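Local coordinates for protein 16S rRNA methylase (Uncultured bacterium, PDB 7JLZ) that probably methylates one adenine of 16S rRNA in the 30S ribosomal subunit, a modification associated with aminoglycoside resistance, at residues A[18-21]-A[22-26]; A[57-60]-A[61-64]; A[101-104]-A[105-108]; A[156-159]-A[160-164]. All coordinates share one frame; numbering follows the deposited sequence.

Contact 1. Residues A[18-21]-A[22-26]; sequences VNIL and NAYKK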
ATOM      1  N   VAL A  18      -6.339  -9.376  16.833  1.00 30.46           N
ATOM      2  CA  VAL A  18      -7.048  -8.311  17.538  1.00 29.77           C
ATOM      3  C   VAL A  18      -6.243  -7.832  18.742  1.00 32.28           C
ATOM      4  O   VAL A  18      -6.164  -6.627  19.017  1.00 33.89           O
ATOM      5  CB  VAL A  18      -8.457  -8.794  17.933  1.00 37.28           C
ATOM      6  CG1 VAL A  18      -9.054  -7.907  19.006  1.00 38.10           C
ATOM      7  CG2 VAL A  18      -9.326  -8.803  16.699  1.00 37.25           C
ATOM      8  N   ASN A  19      -5.609  -8.761  19.462  1.00 34.57           N
ATOM      9  CA  ASN A  19      -4.752  -8.373  20.578  1.00 39.01           C
ATOM     10  C   ASN A  19      -3.602  -7.488  20.109  1.00 37.56           C
ATOM     11  O   ASN A  19      -3.155  -6.597  20.843  1.00 39.50           O
ATOM     12  CB  ASN A  19      -4.215  -9.619  21.274  1.00 43.15           C
ATOM     13  CG  ASN A  19      -5.311 -10.429  21.947  1.00 50.09           C
ATOM     14  OD1 ASN A  19      -6.312  -9.883  22.398  1.00 47.93           O
ATOM     15  ND2 ASN A  19      -5.120 -11.742  22.018  1.00 55.43           N
ATOM     16  N   ILE A  20      -3.131  -7.706  18.884  1.00 31.43           N
ATOM     17  CA  ILE A  20      -2.041  -6.904  18.339  1.00 34.18           C
ATOM     18  C   ILE A  20      -2.540  -5.532  17.905  1.00 35.53           C
ATOM     19  O   ILE A  20      -1.968  -4.502  18.283  1.00 39.74           O
ATOM     20  CB  ILE A  20      -1.378  -7.658  17.177  1.00 28.20           C
ATOM     21  CG1 ILE A  20      -0.686  -8.920  17.698  1.00 31.67           C
ATOM     22  CG2 ILE A  20      -0.397  -6.752  16.413  1.00 29.57           C
ATOM     23  CD1 ILE A  20      -0.168  -9.795  16.597  1.00 33.19           C
ATOM     24  N   LEU A  21      -3.619  -5.498  17.110  1.00 30.28           N
ATOM     25  CA  LEU A  21      -4.165  -4.226  16.639  1.00 36.03           C
ATOM     26  C   LEU A  21      -4.515  -3.304  17.795  1.00 34.89           C
ATOM     27  O   LEU A  21      -4.307  -2.087  17.718  1.00 37.68           O
ATOM     28  CB  LEU A  21      -5.412  -4.462  15.787  1.00 33.29           C
ATOM     29  CG  LEU A  21      -5.263  -5.344  14.553  1.00 33.63           C
ATOM     30  CD1 LEU A  21      -6.636  -5.624  13.950  1.00 35.98           C
ATOM     31  CD2 LEU A  21      -4.344  -4.686  13.539  1.00 37.06           C
ATOM     32  N   ASN A  22      -5.063  -3.862  18.873  1.00 34.46           N
ATOM     33  CA  ASN A  22      -5.551  -3.028  19.960  1.00 40.94           C
ATOM     34  C   ASN A  22      -4.432  -2.318  20.708  1.00 41.63           C
ATOM     35  O   ASN A  22      -4.703  -1.356  21.437  1.00 44.14           O
ATOM     36  CB  ASN A  22      -6.379  -3.873  20.924  1.00 42.20           C
ATOM     37  CG  ASN A  22      -7.744  -4.208  20.365  1.00 47.69           C
ATOM     38  OD1 ASN A  22      -8.142  -3.682  19.323  1.00 44.44           O
ATOM     39  ND2 ASN A  22      -8.480  -5.074  21.062  1.00 46.13           N
ATOM     40  N   ALA A  23      -3.188  -2.765  20.543  1.00 40.60           N
ATOM     41  CA  ALA A  23      -2.058  -2.120  21.194  1.00 44.34           C
ATOM     42  C   ALA A  23      -1.653  -0.811  20.531  1.00 41.70           C
ATOM     43  O   ALA A  23      -0.882  -0.053  21.130  1.00 46.43           O
ATOM     44  CB  ALA A  23      -0.864  -3.071  21.222  1.00 42.79           C
ATOM     45  N   TYR A  24      -2.163  -0.510  19.339  1.00 33.84           N
ATOM     46  CA  TYR A  24      -1.753   0.668  18.593  1.00 35.38           C
ATOM     47  C   TYR A  24      -2.915   1.630  18.384  1.00 41.71           C
ATOM     48  O   TYR A  24      -4.078   1.223  18.296  1.00 46.36           O
ATOM     49  CB  TYR A  24      -1.176   0.273  17.239  1.00 33.86           C
ATOM     50  CG  TYR A  24       0.047  -0.589  17.359  1.00 38.50           C
ATOM     51  CD1 TYR A  24       1.316  -0.019  17.422  1.00 40.76           C
ATOM     52  CD2 TYR A  24      -0.059  -1.972  17.414  1.00 37.19           C
ATOM     53  CE1 TYR A  24       2.442  -0.800  17.535  1.00 37.29           C
ATOM     54  CE2 TYR A  24       1.065  -2.762  17.515  1.00 36.72           C
ATOM     55  CZ  TYR A  24       2.313  -2.167  17.579  1.00 41.47           C
ATOM     56  OH  TYR A  24       3.436  -2.948  17.687  1.00 42.25           O
ATOM     57  N   LYS A  25      -2.585   2.919  18.298  1.00 41.95           N
ATOM     58  CA  LYS A  25      -3.582   3.950  18.037  1.00 42.49           C
ATOM     59  C   LYS A  25      -3.868   4.145  16.554  1.00 42.39           C
ATOM     60  O   LYS A  25      -4.945   4.644  16.207  1.00 41.29           O
ATOM     61  CB  LYS A  25      -3.133   5.279  18.650  1.00 51.79           C
ATOM     62  CG  LYS A  25      -3.093   5.252  20.170  1.00 66.16           C
ATOM     63  CD  LYS A  25      -4.453   4.863  20.736  1.00 76.43           C
ATOM     64  CE  LYS A  25      -4.354   4.399  22.186  1.00 85.81           C
ATOM     65  NZ  LYS A  25      -3.815   3.012  22.299  1.00 87.14           N
ATOM     66  N   LYS A  26      -2.935   3.768  15.680  1.00 36.01           N
ATOM     67  CA  LYS A  26      -3.107   3.816  14.235  1.00 36.33           C
ATOM     68  C   LYS A  26      -2.600   2.523  13.625  1.00 32.46           C
ATOM     69  O   LYS A  26      -1.564   1.996  14.044  1.00 33.25           O
ATOM     70  CB  LYS A  26      -2.329   4.964  13.574  1.00 36.09           C
ATOM     71  CG  LYS A  26      -2.657   6.379  13.997  1.00 48.43           C
ATOM     72  CD  LYS A  26      -1.748   7.328  13.194  1.00 56.10           C
ATOM     73  CE  LYS A  26      -2.003   8.804  13.489  1.00 62.80           C
ATOM     74  NZ  LYS A  26      -1.445   9.233  14.800  1.00 66.16           N
TER
HETATM   75  O   HOH W   1      -7.050  -6.831  22.762  1.00 51.09           O

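Contact 2. Residues A[57-60]-A[61-64]; sequences IQKQ and LENY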
ATOM      1  N   ILE A  57       4.150 -13.459  -2.637  1.00 25.61           N
ATOM      2  CA  ILE A  57       5.243 -14.417  -2.762  1.00 26.48           C
ATOM      3  C   ILE A  57       6.079 -14.333  -1.495  1.00 27.22           C
ATOM      4  O   ILE A  57       6.524 -13.247  -1.116  1.00 28.40           O
ATOM      5  CB  ILE A  57       6.074 -14.146  -4.028  1.00 26.79           C
ATOM      6  CG1 ILE A  57       5.206 -14.355  -5.272  1.00 33.44           C
ATOM      7  CG2 ILE A  57       7.334 -15.033  -4.079  1.00 28.39           C
ATOM      8  CD1 ILE A  57       5.803 -13.824  -6.552  1.00 39.37           C
ATOM      9  N   GLN A  58       6.288 -15.477  -0.825  1.00 27.33           N
ATOM     10  CA  GLN A  58       6.932 -15.432   0.484  1.00 28.54           C
ATOM     11  C   GLN A  58       8.326 -14.812   0.398  1.00 28.19           C
ATOM     12  O   GLN A  58       8.721 -14.027   1.272  1.00 29.58           O
ATOM     13  CB  GLN A  58       7.022 -16.828   1.084  1.00 37.42           C
ATOM     14  CG  GLN A  58       7.762 -16.847   2.400  1.00 45.24           C
ATOM     15  CD  GLN A  58       8.158 -18.249   2.814  1.00 57.01           C
ATOM     16  OE1 GLN A  58       8.016 -19.200   2.044  1.00 61.13           O
ATOM     17  NE2 GLN A  58       8.656 -18.386   4.035  1.00 59.18           N
ATOM     18  N   LYS A  59       9.065 -15.127  -0.663  1.00 31.99           N
ATOM     19  CA  LYS A  59      10.431 -14.615  -0.791  1.00 29.92           C
ATOM     20  C   LYS A  59      10.473 -13.091  -0.861  1.00 28.34           C
ATOM     21  O   LYS A  59      11.516 -12.497  -0.541  1.00 29.84           O
ATOM     22  CB  LYS A  59      11.112 -15.227  -2.024  1.00 33.23           C
ATOM     23  CG  LYS A  59      11.640 -16.636  -1.808  1.00 38.16           C
ATOM     24  CD  LYS A  59      12.330 -17.178  -3.064  1.00 43.64           C
ATOM     25  CE  LYS A  59      13.083 -18.475  -2.772  1.00 47.44           C
ATOM     26  NZ  LYS A  59      13.852 -18.937  -3.951  1.00 55.54           N
ATOM     27  N   GLN A  60       9.381 -12.443  -1.284  1.00 28.39           N
ATOM     28  CA  GLN A  60       9.351 -10.982  -1.334  1.00 25.01           C
ATOM     29  C   GLN A  60       9.634 -10.368   0.023  1.00 27.94           C
ATOM     30  O   GLN A  60      10.266  -9.311   0.114  1.00 28.57           O
ATOM     31  CB  GLN A  60       7.985 -10.468  -1.780  1.00 31.01           C
ATOM     32  CG  GLN A  60       7.679 -10.641  -3.213  1.00 34.75           C
ATOM     33  CD  GLN A  60       6.339 -10.064  -3.539  1.00 28.26           C
ATOM     34  OE1 GLN A  60       5.389 -10.803  -3.801  1.00 27.29           O
ATOM     35  NE2 GLN A  60       6.243  -8.737  -3.531  1.00 26.09           N
ATOM     36  N   LEU A  61       9.088 -10.963   1.085  1.00 23.04           N
ATOM     37  CA  LEU A  61       9.091 -10.337   2.394  1.00 22.70           C
ATOM     38  C   LEU A  61      10.103 -10.965   3.335  1.00 26.96           C
ATOM     39  O   LEU A  61      10.171 -10.566   4.500  1.00 26.33           O
ATOM     40  CB  LEU A  61       7.688 -10.389   3.009  1.00 26.06           C
ATOM     41  CG  LEU A  61       6.640  -9.707   2.136  1.00 25.74           C
ATOM     42  CD1 LEU A  61       5.279  -9.809   2.817  1.00 31.87           C
ATOM     43  CD2 LEU A  61       7.003  -8.266   1.871  1.00 27.76           C
ATOM     44  N   GLU A  62      10.909 -11.908   2.842  1.00 27.60           N
ATOM     45  CA  GLU A  62      11.859 -12.629   3.689  1.00 26.74           C
ATOM     46  C   GLU A  62      12.896 -11.696   4.321  1.00 30.63           C
ATOM     47  O   GLU A  62      13.121 -11.734   5.535  1.00 34.00           O
ATOM     48  CB  GLU A  62      12.548 -13.719   2.862  1.00 33.41           C
ATOM     49  CG  GLU A  62      13.814 -14.268   3.492  1.00 40.94           C
ATOM     50  CD  GLU A  62      14.472 -15.359   2.661  1.00 48.68           C
ATOM     51  OE1 GLU A  62      13.821 -15.886   1.734  1.00 48.94           O
ATOM     52  OE2 GLU A  62      15.647 -15.687   2.938  1.00 48.91           O
ATOM     53  N   ASN A  63      13.540 -10.847   3.514  1.00 30.11           N
ATOM     54  CA  ASN A  63      14.654 -10.032   4.016  1.00 30.54           C
ATOM     55  C   ASN A  63      14.188  -9.028   5.072  1.00 33.62           C
ATOM     56  O   ASN A  63      14.739  -8.978   6.178  1.00 33.52           O
ATOM     57  CB  ASN A  63      15.336  -9.308   2.849  1.00 35.61           C
ATOM     58  CG  ASN A  63      16.448  -8.360   3.307  1.00 46.85           C
ATOM     59  OD1 ASN A  63      17.159  -8.636   4.274  1.00 52.70           O
ATOM     60  ND2 ASN A  63      16.602  -7.244   2.604  1.00 49.91           N
ATOM     61  N   TYR A  64      13.170  -8.217   4.756  1.00 29.52           N
ATOM     62  CA  TYR A  64      12.763  -7.168   5.692  1.00 27.13           C
ATOM     63  C   TYR A  64      11.975  -7.709   6.877  1.00 27.31           C
ATOM     64  O   TYR A  64      12.011  -7.100   7.952  1.00 29.37           O
ATOM     65  CB  TYR A  64      11.972  -6.063   4.972  1.00 27.25           C
ATOM     66  CG  TYR A  64      12.943  -5.033   4.416  1.00 28.26           C
ATOM     67  CD1 TYR A  64      13.575  -4.121   5.264  1.00 28.15           C
ATOM     68  CD2 TYR A  64      13.279  -5.017   3.073  1.00 27.61           C
ATOM     69  CE1 TYR A  64      14.506  -3.196   4.778  1.00 29.03           C
ATOM     70  CE2 TYR A  64      14.218  -4.094   2.568  1.00 27.84           C
ATOM     71  CZ  TYR A  64      14.814  -3.183   3.429  1.00 30.29           C
ATOM     72  OH  TYR A  64      15.743  -2.274   2.944  1.00 34.35           O
TER
HETATM   73  O   HOH W   2      13.088 -10.705   0.568  1.00 30.89           O
HETATM   74  O   HOH W   3      12.075  -8.388   2.161  1.00 29.30           O

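Contact 3. Residues A[101-104]-A[105-108]; sequences LPWG and SLLQ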
ATOM      1  N   LEU A 101       1.321   1.156  -6.707  1.00 27.87           N
ATOM      2  CA  LEU A 101       0.963   0.296  -7.821  1.00 30.93           C
ATOM      3  C   LEU A 101       2.221  -0.135  -8.580  1.00 31.42           C
ATOM      4  O   LEU A 101       3.246   0.553  -8.548  1.00 30.66           O
ATOM      5  CB  LEU A 101      -0.027   1.006  -8.747  1.00 28.35           C
ATOM      6  CG  LEU A 101      -1.451   1.102  -8.176  1.00 30.77           C
ATOM      7  CD1 LEU A 101      -2.357   1.854  -9.132  1.00 35.37           C
ATOM      8  CD2 LEU A 101      -2.019  -0.271  -7.904  1.00 29.57           C
ATOM      9  N   PRO A 102       2.191  -1.303  -9.231  1.00 28.10           N
ATOM     10  CA  PRO A 102       1.085  -2.260  -9.260  1.00 29.65           C
ATOM     11  C   PRO A 102       1.045  -3.183  -8.052  1.00 31.25           C
ATOM     12  O   PRO A 102       2.051  -3.386  -7.367  1.00 31.31           O
ATOM     13  CB  PRO A 102       1.366  -3.059 -10.528  1.00 32.22           C
ATOM     14  CG  PRO A 102       2.860  -3.068 -10.611  1.00 35.12           C
ATOM     15  CD  PRO A 102       3.289  -1.708 -10.136  1.00 31.14           C
ATOM     16  N   TRP A 103      -0.143  -3.728  -7.780  1.00 32.44           N
ATOM     17  CA  TRP A 103      -0.306  -4.793  -6.796  1.00 30.70           C
ATOM     18  C   TRP A 103      -1.258  -5.792  -7.445  1.00 33.00           C
ATOM     19  O   TRP A 103      -2.445  -5.851  -7.128  1.00 34.65           O
ATOM     20  CB  TRP A 103      -0.828  -4.269  -5.459  1.00 28.07           C
ATOM     21  CG  TRP A 103      -0.691  -5.246  -4.314  1.00 27.26           C
ATOM     22  CD1 TRP A 103       0.478  -5.705  -3.762  1.00 27.70           C
ATOM     23  CD2 TRP A 103      -1.752  -5.871  -3.569  1.00 29.28           C
ATOM     24  NE1 TRP A 103       0.205  -6.567  -2.724  1.00 28.26           N
ATOM     25  CE2 TRP A 103      -1.152  -6.691  -2.593  1.00 27.73           C
ATOM     26  CE3 TRP A 103      -3.147  -5.823  -3.642  1.00 26.68           C
ATOM     27  CZ2 TRP A 103      -1.895  -7.444  -1.689  1.00 25.25           C
ATOM     28  CZ3 TRP A 103      -3.885  -6.573  -2.741  1.00 27.16           C
ATOM     29  CH2 TRP A 103      -3.257  -7.371  -1.781  1.00 27.50           C
ATOM     30  N   GLY A 104      -0.727  -6.569  -8.384  1.00 36.85           N
ATOM     31  CA  GLY A 104      -1.536  -7.595  -9.019  1.00 35.99           C
ATOM     32  C   GLY A 104      -2.625  -6.973  -9.865  1.00 34.54           C
ATOM     33  O   GLY A 104      -2.384  -6.047 -10.646  1.00 38.26           O
ATOM     34  N   SER A 105      -3.849  -7.468  -9.695  1.00 35.31           N
ATOM     35  CA  SER A 105      -4.983  -6.988 -10.472  1.00 34.29           C
ATOM     36  C   SER A 105      -5.583  -5.697  -9.930  1.00 35.50           C
ATOM     37  O   SER A 105      -6.495  -5.149 -10.558  1.00 35.83           O
ATOM     38  CB  SER A 105      -6.061  -8.065 -10.520  1.00 39.78           C
ATOM     39  OG  SER A 105      -6.434  -8.422  -9.200  1.00 38.52           O
ATOM     40  N   LEU A 106      -5.112  -5.200  -8.789  1.00 33.81           N
ATOM     41  CA  LEU A 106      -5.753  -4.058  -8.143  1.00 32.31           C
ATOM     42  C   LEU A 106      -5.600  -2.805  -8.999  1.00 32.36           C
ATOM     43  O   LEU A 106      -4.476  -2.387  -9.301  1.00 36.46           O
ATOM     44  CB  LEU A 106      -5.147  -3.831  -6.761  1.00 33.01           C
ATOM     45  CG  LEU A 106      -5.886  -2.810  -5.901  1.00 33.72           C
ATOM     46  CD1 LEU A 106      -7.343  -3.233  -5.710  1.00 38.06           C
ATOM     47  CD2 LEU A 106      -5.196  -2.622  -4.563  1.00 35.03           C
ATOM     48  N   LEU A 107      -6.727  -2.198  -9.379  1.00 33.98           N
ATOM     49  CA  LEU A 107      -6.722  -0.962 -10.169  1.00 36.04           C
ATOM     50  C   LEU A 107      -5.929  -1.137 -11.460  1.00 43.32           C
ATOM     51  O   LEU A 107      -5.279  -0.213 -11.945  1.00 48.25           O
ATOM     52  CB  LEU A 107      -6.179   0.215  -9.349  1.00 36.02           C
ATOM     53  CG  LEU A 107      -6.983   0.641  -8.113  1.00 32.85           C
ATOM     54  CD1 LEU A 107      -6.191   1.617  -7.269  1.00 34.20           C
ATOM     55  CD2 LEU A 107      -8.347   1.226  -8.501  1.00 34.43           C
ATOM     56  N   GLN A 108      -5.992  -2.346 -12.024  1.00 47.70           N
ATOM     57  CA  GLN A 108      -5.130  -2.696 -13.148  1.00 54.38           C
ATOM     58  C   GLN A 108      -5.500  -1.944 -14.422  1.00 60.06           C
ATOM     59  O   GLN A 108      -4.619  -1.636 -15.233  1.00 62.52           O
ATOM     60  CB  GLN A 108      -5.183  -4.201 -13.391  1.00 58.70           C
ATOM     61  CG  GLN A 108      -4.141  -4.690 -14.370  1.00 66.74           C
ATOM     62  CD  GLN A 108      -3.824  -6.158 -14.196  1.00 72.51           C
ATOM     63  OE1 GLN A 108      -2.656  -6.552 -14.184  1.00 73.14           O
ATOM     64  NE2 GLN A 108      -4.861  -6.982 -14.062  1.00 74.30           N
TER
HETATM   65  O   HOH W   4      -2.056  -3.337  -9.961  1.00 30.92           O

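Contact 4. Residues A[156-159]-A[160-164]; sequences VEYL and KSTVI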
ATOM      1  N   VAL A 156      -7.305  21.589 -14.634  1.00 46.06           N
ATOM      2  CA  VAL A 156      -8.541  21.394 -13.876  1.00 45.90           C
ATOM      3  C   VAL A 156      -9.543  20.574 -14.682  1.00 46.40           C
ATOM      4  O   VAL A 156     -10.291  19.765 -14.117  1.00 45.33           O
ATOM      5  CB  VAL A 156      -9.128  22.750 -13.427  1.00 47.99           C
ATOM      6  CG1 VAL A 156      -9.484  23.624 -14.622  1.00 50.87           C
ATOM      7  CG2 VAL A 156     -10.362  22.527 -12.532  1.00 47.88           C
ATOM      8  N   GLU A 157      -9.559  20.738 -16.008  1.00 48.18           N
ATOM      9  CA  GLU A 157     -10.497  19.991 -16.843  1.00 49.07           C
ATOM     10  C   GLU A 157     -10.211  18.494 -16.803  1.00 47.46           C
ATOM     11  O   GLU A 157     -11.128  17.678 -16.656  1.00 49.07           O
ATOM     12  CB  GLU A 157     -10.448  20.500 -18.285  1.00 53.09           C
ATOM     13  CG  GLU A 157     -11.171  19.581 -19.258  1.00 59.17           C
ATOM     14  CD  GLU A 157     -11.415  20.213 -20.610  1.00 73.27           C
ATOM     15  OE1 GLU A 157     -10.889  21.318 -20.860  1.00 77.83           O
ATOM     16  OE2 GLU A 157     -12.145  19.605 -21.422  1.00 79.21           O
ATOM     17  N   TYR A 158      -8.944  18.110 -16.949  1.00 45.46           N
ATOM     18  CA  TYR A 158      -8.600  16.697 -16.878  1.00 43.45           C
ATOM     19  C   TYR A 158      -8.826  16.152 -15.475  1.00 41.20           C
ATOM     20  O   TYR A 158      -9.275  15.009 -15.308  1.00 40.30           O
ATOM     21  CB  TYR A 158      -7.150  16.494 -17.307  1.00 42.72           C
ATOM     22  CG  TYR A 158      -6.750  15.047 -17.445  1.00 43.86           C
ATOM     23  CD1 TYR A 158      -7.031  14.335 -18.604  1.00 44.75           C
ATOM     24  CD2 TYR A 158      -6.084  14.394 -16.420  1.00 43.11           C
ATOM     25  CE1 TYR A 158      -6.661  13.003 -18.729  1.00 41.13           C
ATOM     26  CE2 TYR A 158      -5.709  13.070 -16.539  1.00 44.70           C
ATOM     27  CZ  TYR A 158      -6.001  12.381 -17.695  1.00 47.91           C
ATOM     28  OH  TYR A 158      -5.628  11.061 -17.810  1.00 52.23           O
ATOM     29  N   LEU A 159      -8.511  16.950 -14.454  1.00 40.64           N
ATOM     30  CA  LEU A 159      -8.735  16.512 -13.080  1.00 38.81           C
ATOM     31  C   LEU A 159     -10.214  16.235 -12.835  1.00 39.48           C
ATOM     32  O   LEU A 159     -10.581  15.193 -12.276  1.00 40.16           O
ATOM     33  CB  LEU A 159      -8.217  17.569 -12.100  1.00 45.23           C
ATOM     34  CG  LEU A 159      -8.350  17.238 -10.608  1.00 46.61           C
ATOM     35  CD1 LEU A 159      -7.440  16.083 -10.242  1.00 38.62           C
ATOM     36  CD2 LEU A 159      -8.074  18.456  -9.733  1.00 50.82           C
ATOM     37  N   LYS A 160     -11.080  17.160 -13.261  1.00 41.81           N
ATOM     38  CA  LYS A 160     -12.507  17.049 -12.957  1.00 45.14           C
ATOM     39  C   LYS A 160     -13.191  16.003 -13.827  1.00 48.47           C
ATOM     40  O   LYS A 160     -14.115  15.319 -13.372  1.00 45.94           O
ATOM     41  CB  LYS A 160     -13.194  18.406 -13.133  1.00 46.98           C
ATOM     42  CG  LYS A 160     -12.913  19.397 -12.027  1.00 52.27           C
ATOM     43  CD  LYS A 160     -13.471  18.907 -10.706  1.00 58.48           C
ATOM     44  CE  LYS A 160     -14.992  18.935 -10.702  1.00 67.08           C
ATOM     45  NZ  LYS A 160     -15.543  18.217  -9.515  1.00 68.30           N
ATOM     46  N   SER A 161     -12.781  15.882 -15.090  1.00 45.82           N
ATOM     47  CA  SER A 161     -13.487  15.013 -16.023  1.00 55.27           C
ATOM     48  C   SER A 161     -12.906  13.610 -16.106  1.00 51.27           C
ATOM     49  O   SER A 161     -13.604  12.695 -16.553  1.00 57.12           O
ATOM     50  CB  SER A 161     -13.499  15.631 -17.426  1.00 62.09           C
ATOM     51  OG  SER A 161     -12.274  15.384 -18.091  1.00 67.87           O
ATOM     52  N   THR A 162     -11.660  13.413 -15.690  1.00 44.73           N
ATOM     53  CA  THR A 162     -11.051  12.098 -15.839  1.00 39.77           C
ATOM     54  C   THR A 162     -10.544  11.548 -14.517  1.00 43.87           C
ATOM     55  O   THR A 162     -10.935  10.447 -14.110  1.00 44.18           O
ATOM     56  CB  THR A 162      -9.905  12.144 -16.852  1.00 40.15           C
ATOM     57  OG1 THR A 162     -10.427  12.496 -18.138  1.00 48.59           O
ATOM     58  CG2 THR A 162      -9.206  10.781 -16.920  1.00 44.00           C
ATOM     59  N   VAL A 163      -9.678  12.298 -13.833  1.00 36.64           N
ATOM     60  CA  VAL A 163      -9.016  11.752 -12.652  1.00 35.32           C
ATOM     61  C   VAL A 163     -10.023  11.479 -11.546  1.00 35.30           C
ATOM     62  O   VAL A 163     -10.137  10.355 -11.057  1.00 35.51           O
ATOM     63  CB  VAL A 163      -7.896  12.687 -12.167  1.00 37.96           C
ATOM     64  CG1 VAL A 163      -7.225  12.082 -10.938  1.00 37.21           C
ATOM     65  CG2 VAL A 163      -6.887  12.886 -13.273  1.00 36.36           C
ATOM     66  N   ILE A 164     -10.768  12.506 -11.132  1.00 37.30           N
ATOM     67  CA  ILE A 164     -11.686  12.333 -10.007  1.00 41.45           C
ATOM     68  C   ILE A 164     -12.735  11.263 -10.290  1.00 38.42           C
ATOM     69  O   ILE A 164     -12.952  10.402  -9.417  1.00 39.30           O
ATOM     70  CB  ILE A 164     -12.291  13.692  -9.602  1.00 42.39           C
ATOM     71  CG1 ILE A 164     -11.229  14.571  -8.931  1.00 39.11           C
ATOM     72  CG2 ILE A 164     -13.471  13.502  -8.662  1.00 44.86           C
ATOM     73  CD1 ILE A 164     -11.628  16.048  -8.840  1.00 45.86           C
TER

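Contact 1. Residues A[18-21]-A[22-26]
A type I beta turn from Leu21 to Tyr24 carries the chain off helix 14-21 and into the short loop before strand 26-31. The hydrogen-bond pattern records the change: Asn22 N still bonds to Val18 O four residues back (3.0 Å), whereas Ala23 N reaches Ile20 O and Tyr24 N reaches Leu21 O, each only three back and each at 3.1 Å. The last two donors stand well above the planes of their carbonyls, 57° out of plane for Ala23 N at Ile20 O, in keeping with i to i+3 bonds at a tightening turn. Ile20 O lies at the edge of the Tyr24 ring, near its plane, 3.3 Å from CD2. Tyr24 turns this edge inward because its CG sits anti to the carbonyl carbon (chi1 -61°), which folds the ring back toward the helix; farther out, CE2 approaches Ile20 CG2 at 4.4 Å. On the more exposed side, Val18 and Asn22 run alongside one another in the same direction, and CG1 of Val18 rests 3.5 Å from ND2 of Asn22. That amide nitrogen donates to a water (2.8 Å), which in turn donates to Asn19 OD1, tying two surface side chains across the helix end. Ile20, Leu21 and Tyr24 all touch Leu50, and the backbone of Lys26 pairs with Leu50 as the next strand begins. A short helix turning sharply into the first parallel strand of the central sheet is consistent with the Rossmann-like methyltransferase fold.

Contact 2. Residues A[57-60]-A[61-64]
Gln60 hands the chain on to Leu61 in the first turn of helix 58-70, and its side chain doubles back toward the start of that turn. CB sits beside the peptide link to Leu61. Gln60 CG, set beside the backbone N (chi1 -74°), passes 3.5 Å from Ile57 O, the oxygen that also accepts Gln60 N. Beyond it the chain is extended, and OE1 takes up the N-H of Ile57, three residues back, at 3.2 Å, the donor tilted 28° from the amide's carbonyl plane. NE2, at the other corner of the amide, bonds to Gly34 O and Glu55 OE1, so both ends of the group are held and its rotation is fixed. Gly34 belongs to the glycine-rich loop after strand 26-31, which in Rossmann-like methyltransferases generally borders the cofactor pocket. Helix 58-70 is the crossover of a beta-alpha-beta unit between strands 49-55 and 76-80, and Leu61 packs on Tyr78 of the latter. Leu61 N bonds to Gln58 O at 3.1 Å, but Glu62 N reaches Lys59 O only weakly. Two waters bridge backbone atoms along this weakly bonded turn, one between Lys59 O and Asn63 N, the other between Gln60 O and Tyr64 N. Glu62 extends outward to a salt bridge with Arg66.

Contact 3. Residues A[101-104]-A[105-108]
Leu101 and Leu107 meet at about a right angle, while Trp103 and Leu106 approach each other on a slant, and these two apolar pairs line the bend of 101-108. CD1 of Leu101 comes to 4.2 Å from CB of Leu107, and its other methyl, CD2, lies 3.5 Å from Leu106 O. Trp103 offers the benzo part of its indole to Leu106, whose CG departs anti to N (chi1 -171°) and leads CD2 to 3.9 Å from CE3 of Trp103. The peptide bond before Pro102 is cis. Just beyond it the backbone makes a type II' turn from Trp103 to Leu106, closed by Leu106 N to Trp103 O at 3.2 Å; Gly104 supplies the positive phi (68°) that this turn needs. A water sits within the bend, accepting from Trp103 N and donating to Gly104 O (2.8 Å) and Leu106 O (2.7 Å), so three backbone polar atoms are bridged through one site. A type II turn from Ser105 to Gln108 follows directly. In related methyltransferases the loop after the fourth strand generally borders the methyl-transfer site, which probably holds here. Trp103 NE1 is tied to Ile54 O and Ser105 OG to Glu84; Leu101 packs on strand 129-135, and Leu106 and Leu107 lie against Ile121 of helix 120-124.

Contact 4. Residues A[156-159]-A[160-164]
Thr162 seats its CB over one face of the Tyr158 ring, 3.9 Å from the ring centroid and 14° off the normal, a CH-pi contact. Its methyl CG2 spreads toward the phenol end, 3.7 Å from CZ of Tyr158. Next to it, Val163 pushes CG2 to 3.5 Å from Tyr158 CE2, obliquely to the ring, so the ring rests against a step formed by Thr162 and Val163, both on one side of its plane; its OH is fixed by Glu150 N. Helix 156-168 widens here into a pi-type turn, and Tyr158 O accepts both Thr162 N and Val163 N, the latter at 3.1 Å in the carbonyl plane. A second five-residue bond, Ile164 N to Leu159 O, continues the wide turn. Leu159, its CG placed anti to N (chi1 -179°), fits between the next two bumps: CD1 lies 3.9 Å from CB of Val163, and CG is the same 3.9 Å from CD1 of Ile164. Both Leu159 and Ile164 continue onto Leu174 of strand 172-179. On the exposed side, Ser161 N and OG grip Glu157 O from opposite faces of its carbonyl plane, the hydroxyl at 2.9 Å, while CG of Lys160 rests 4.1 Å from Val156 CG2.

How the contacts relate
The four contacts follow one another along the chain and all border the central mixed sheet of a Rossmann-like methyltransferase. Contact 1 leads into strand 26-31, contact 2 starts the helix that crosses from strand 49-55 to strand 76-80, contact 3 follows strand 94-100, and contact 4 begins the helix before strand 172-179. Centres of contacts 2 and 3 are 19 Å apart, nearest atoms about 6 Å; contact 2 adjoins the glycine-rich loop and contact 3 is the loop after the fourth strand, which in relatives border the cofactor and methyl-transfer sites, probably here too. Contact 4 lies 38 Å, centre to centre, from contacts 1 and 2, across the chain's centre, and none touches another.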